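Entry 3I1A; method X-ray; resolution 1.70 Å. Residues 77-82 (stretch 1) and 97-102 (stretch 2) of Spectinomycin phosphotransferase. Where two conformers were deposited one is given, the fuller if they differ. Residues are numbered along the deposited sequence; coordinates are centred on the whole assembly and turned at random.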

# COMPACT_ATOMS: atom_id res chain seq x y z
N ILE A 77 -4.93 13.23 5.15
CA ILE A 77 -5.66 12.15 4.50
C ILE A 77 -6.68 12.79 3.54
O ILE A 77 -7.24 13.85 3.84
CB ILE A 77 -6.46 11.34 5.56
CG1 ILE A 77 -5.50 10.72 6.57
CG2 ILE A 77 -7.33 10.30 4.87
CD1 ILE A 77 -6.19 9.81 7.56
N ILE A 78 -6.92 12.16 2.40
CA ILE A 78 -7.92 12.69 1.48
C ILE A 78 -9.17 11.97 1.97
O ILE A 78 -9.40 10.82 1.62
CB ILE A 78 -7.64 12.33 0.02
CG1 ILE A 78 -6.35 13.03 -0.42
CG2 ILE A 78 -8.83 12.80 -0.86
CD1 ILE A 78 -5.83 12.55 -1.77
N PHE A 79 -9.95 12.66 2.80
CA PHE A 79 -11.17 12.09 3.37
C PHE A 79 -12.36 12.15 2.43
O PHE A 79 -12.44 13.02 1.56
CB PHE A 79 -11.60 12.83 4.64
CG PHE A 79 -10.62 12.73 5.77
CD1 PHE A 79 -9.77 13.80 6.08
CD2 PHE A 79 -10.56 11.57 6.54
CE1 PHE A 79 -8.86 13.71 7.15
CE2 PHE A 79 -9.66 11.47 7.60
CZ PHE A 79 -8.81 12.55 7.91
N PRO A 80 -13.30 11.21 2.61
CA PRO A 80 -14.50 11.18 1.77
C PRO A 80 -15.30 12.44 2.07
O PRO A 80 -15.13 13.04 3.14
CB PRO A 80 -15.27 9.97 2.29
CG PRO A 80 -14.21 9.04 2.76
CD PRO A 80 -13.18 9.98 3.41
N ILE A 81 -16.15 12.82 1.13
CA ILE A 81 -17.05 13.95 1.33
C ILE A 81 -18.10 13.41 2.31
O ILE A 81 -18.53 12.26 2.19
CB ILE A 81 -17.75 14.32 -0.01
CG1 ILE A 81 -16.73 14.81 -1.04
CG2 ILE A 81 -18.82 15.40 0.24
CD1 ILE A 81 -15.92 16.00 -0.59
N HIS A 82 -18.50 14.20 3.30
CA HIS A 82 -19.50 13.77 4.27
C HIS A 82 -20.89 13.71 3.67
O HIS A 82 -21.24 14.57 2.85
CB HIS A 82 -19.59 14.75 5.44
CG HIS A 82 -18.41 14.76 6.34
ND1 HIS A 82 -17.14 14.44 5.92
CD2 HIS A 82 -18.29 15.13 7.64
CE1 HIS A 82 -16.29 14.62 6.91
NE2 HIS A 82 -16.96 15.04 7.97
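Stretch 2, residues 97-102: IIAYPF

Stretch 2 of spectinomycin phosphotransferase crosses stretch 1 steeply: the end-to-end direction from CA of I98 to CA of P101 is turned 109° from that of CA of I78 to CA of I81. Residues 97-101 form the last part of a strand that begins earlier in the chain, with extended torsions throughout (phi/psi -126/118 at I98, -108/137 at A99, -133/155 at Y100); F102 lies beyond it in loop or turn. Stretch 1 is extended too, but belongs to no regular strand. The nearest CA atoms are those of P80 and Y100, 4.6 Å apart, and the contact buries 327 Å² in all, most of it on I81, Y100 and P80.

A single direct hydrogen bond pins the crossing. The backbone N of I81 donates to O of A99 at 2.6 Å, short and nearly straight, with an N-H...O angle of 163°. The same carbonyl lies close to the preceding residue, O of A99 being 3.1 Å from CA of P80. Water 2 lies beside this bond: it accepts from N of A99 at 2.8 Å and lies 2.8 Å from O of I81, placed to link the two backbones beside the direct bond.

I81 points its CA-to-CB bond toward stretch 2 and lays its side chain along the strand. With chi1 and chi2 both m, CB of I81 stands 4.3 Å from CB of A99, CG1 of I81 comes to 4.0 Å from CA of Y100, and CD1 of I81 reaches CD of P101 at 3.7 Å. One isoleucine thus touches three consecutive residues, the small A99 giving it a methyl group and P101 a ring carbon.

Y100 starts the other way: its CA-to-CB bond points away from stretch 1, yet the end of the side chain comes nearer. In the m rotamer, with chi2 at 91°, the ring runs beside residues 78-80. P80 covers one face with its CB, and CG of P80 lies 3.5 Å from CE2 of Y100. At the ring edge, near the ring plane, O of I78 approaches CE2 of Y100 to 3.5 Å. O of F79 is 3.7 Å from CD2 of Y100. Water 1 bridges the same region, donating to O of I78 at 2.7 Å and accepting a weak hydrogen bond from OH of Y100 at 3.3 Å.

P80 also reaches back along the strand, where CG of P80 meets CG2 of I98 at 3.9 Å; its buried ring therefore packs against both an aliphatic and an aromatic side chain. Contacts are looser at I78: CG2 of I78 is 4.3 Å from CD2 of Y100 and 4.5 Å from CG of P101. The CA-to-CB bond of F79 points away, and its closest approaches to Y100 and P101 are made by its carbonyl O, whereas I77, H82, I97 and F102 make no contact across the stretches.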

# COMPACT_ATOMS: atom_id res chain seq x y z
N ILE A 97 -21.90 3.83 -1.16
CA ILE A 97 -21.40 4.92 -2.02
C ILE A 97 -20.34 5.63 -1.17
O ILE A 97 -20.59 5.93 -0.01
CB ILE A 97 -22.46 6.02 -2.31
CG1 ILE A 97 -23.60 5.47 -3.16
CG2 ILE A 97 -21.82 7.19 -3.08
CD1 ILE A 97 -24.64 6.55 -3.55
N ILE A 98 -19.16 5.88 -1.74
CA ILE A 98 -18.10 6.63 -1.03
C ILE A 98 -17.77 7.74 -1.98
O ILE A 98 -17.31 7.48 -3.10
CB ILE A 98 -16.79 5.84 -0.83
CG1 ILE A 98 -17.05 4.43 -0.30
CG2 ILE A 98 -15.92 6.59 0.18
CD1 ILE A 98 -17.38 4.38 1.14
N ALA A 99 -17.99 8.98 -1.56
CA ALA A 99 -17.71 10.10 -2.45
C ALA A 99 -16.48 10.89 -2.02
O ALA A 99 -16.27 11.14 -0.83
CB ALA A 99 -18.93 11.01 -2.50
N TYR A 100 -15.65 11.24 -3.01
CA TYR A 100 -14.43 12.03 -2.79
C TYR A 100 -14.30 13.16 -3.79
O TYR A 100 -14.85 13.12 -4.90
CB TYR A 100 -13.15 11.20 -2.98
CG TYR A 100 -12.95 10.06 -2.02
CD1 TYR A 100 -13.41 8.79 -2.34
CD2 TYR A 100 -12.27 10.25 -0.82
CE1 TYR A 100 -13.19 7.71 -1.48
CE2 TYR A 100 -12.05 9.19 0.05
CZ TYR A 100 -12.51 7.92 -0.28
OH TYR A 100 -12.27 6.86 0.57
N PRO A 101 -13.56 14.21 -3.41
CA PRO A 101 -13.39 15.30 -4.35
C PRO A 101 -12.44 14.69 -5.40
O PRO A 101 -11.58 13.88 -5.04
CB PRO A 101 -12.73 16.39 -3.50
CG PRO A 101 -11.95 15.60 -2.48
CD PRO A 101 -12.94 14.52 -2.11
N PHE A 102 -12.61 15.02 -6.68
CA PHE A 102 -11.75 14.47 -7.74
C PHE A 102 -10.47 15.30 -7.78
O PHE A 102 -10.41 16.36 -8.41
CB PHE A 102 -12.47 14.54 -9.09
CG PHE A 102 -11.94 13.56 -10.11
CD1 PHE A 102 -12.45 13.54 -11.40
CD2 PHE A 102 -10.93 12.66 -9.78
CE1 PHE A 102 -11.96 12.64 -12.36
CE2 PHE A 102 -10.43 11.76 -10.72
CZ PHE A 102 -10.95 11.75 -12.01
O HOH W 1 -9.98 8.35 2.48
O HOH W 2 -18.65 9.68 1.10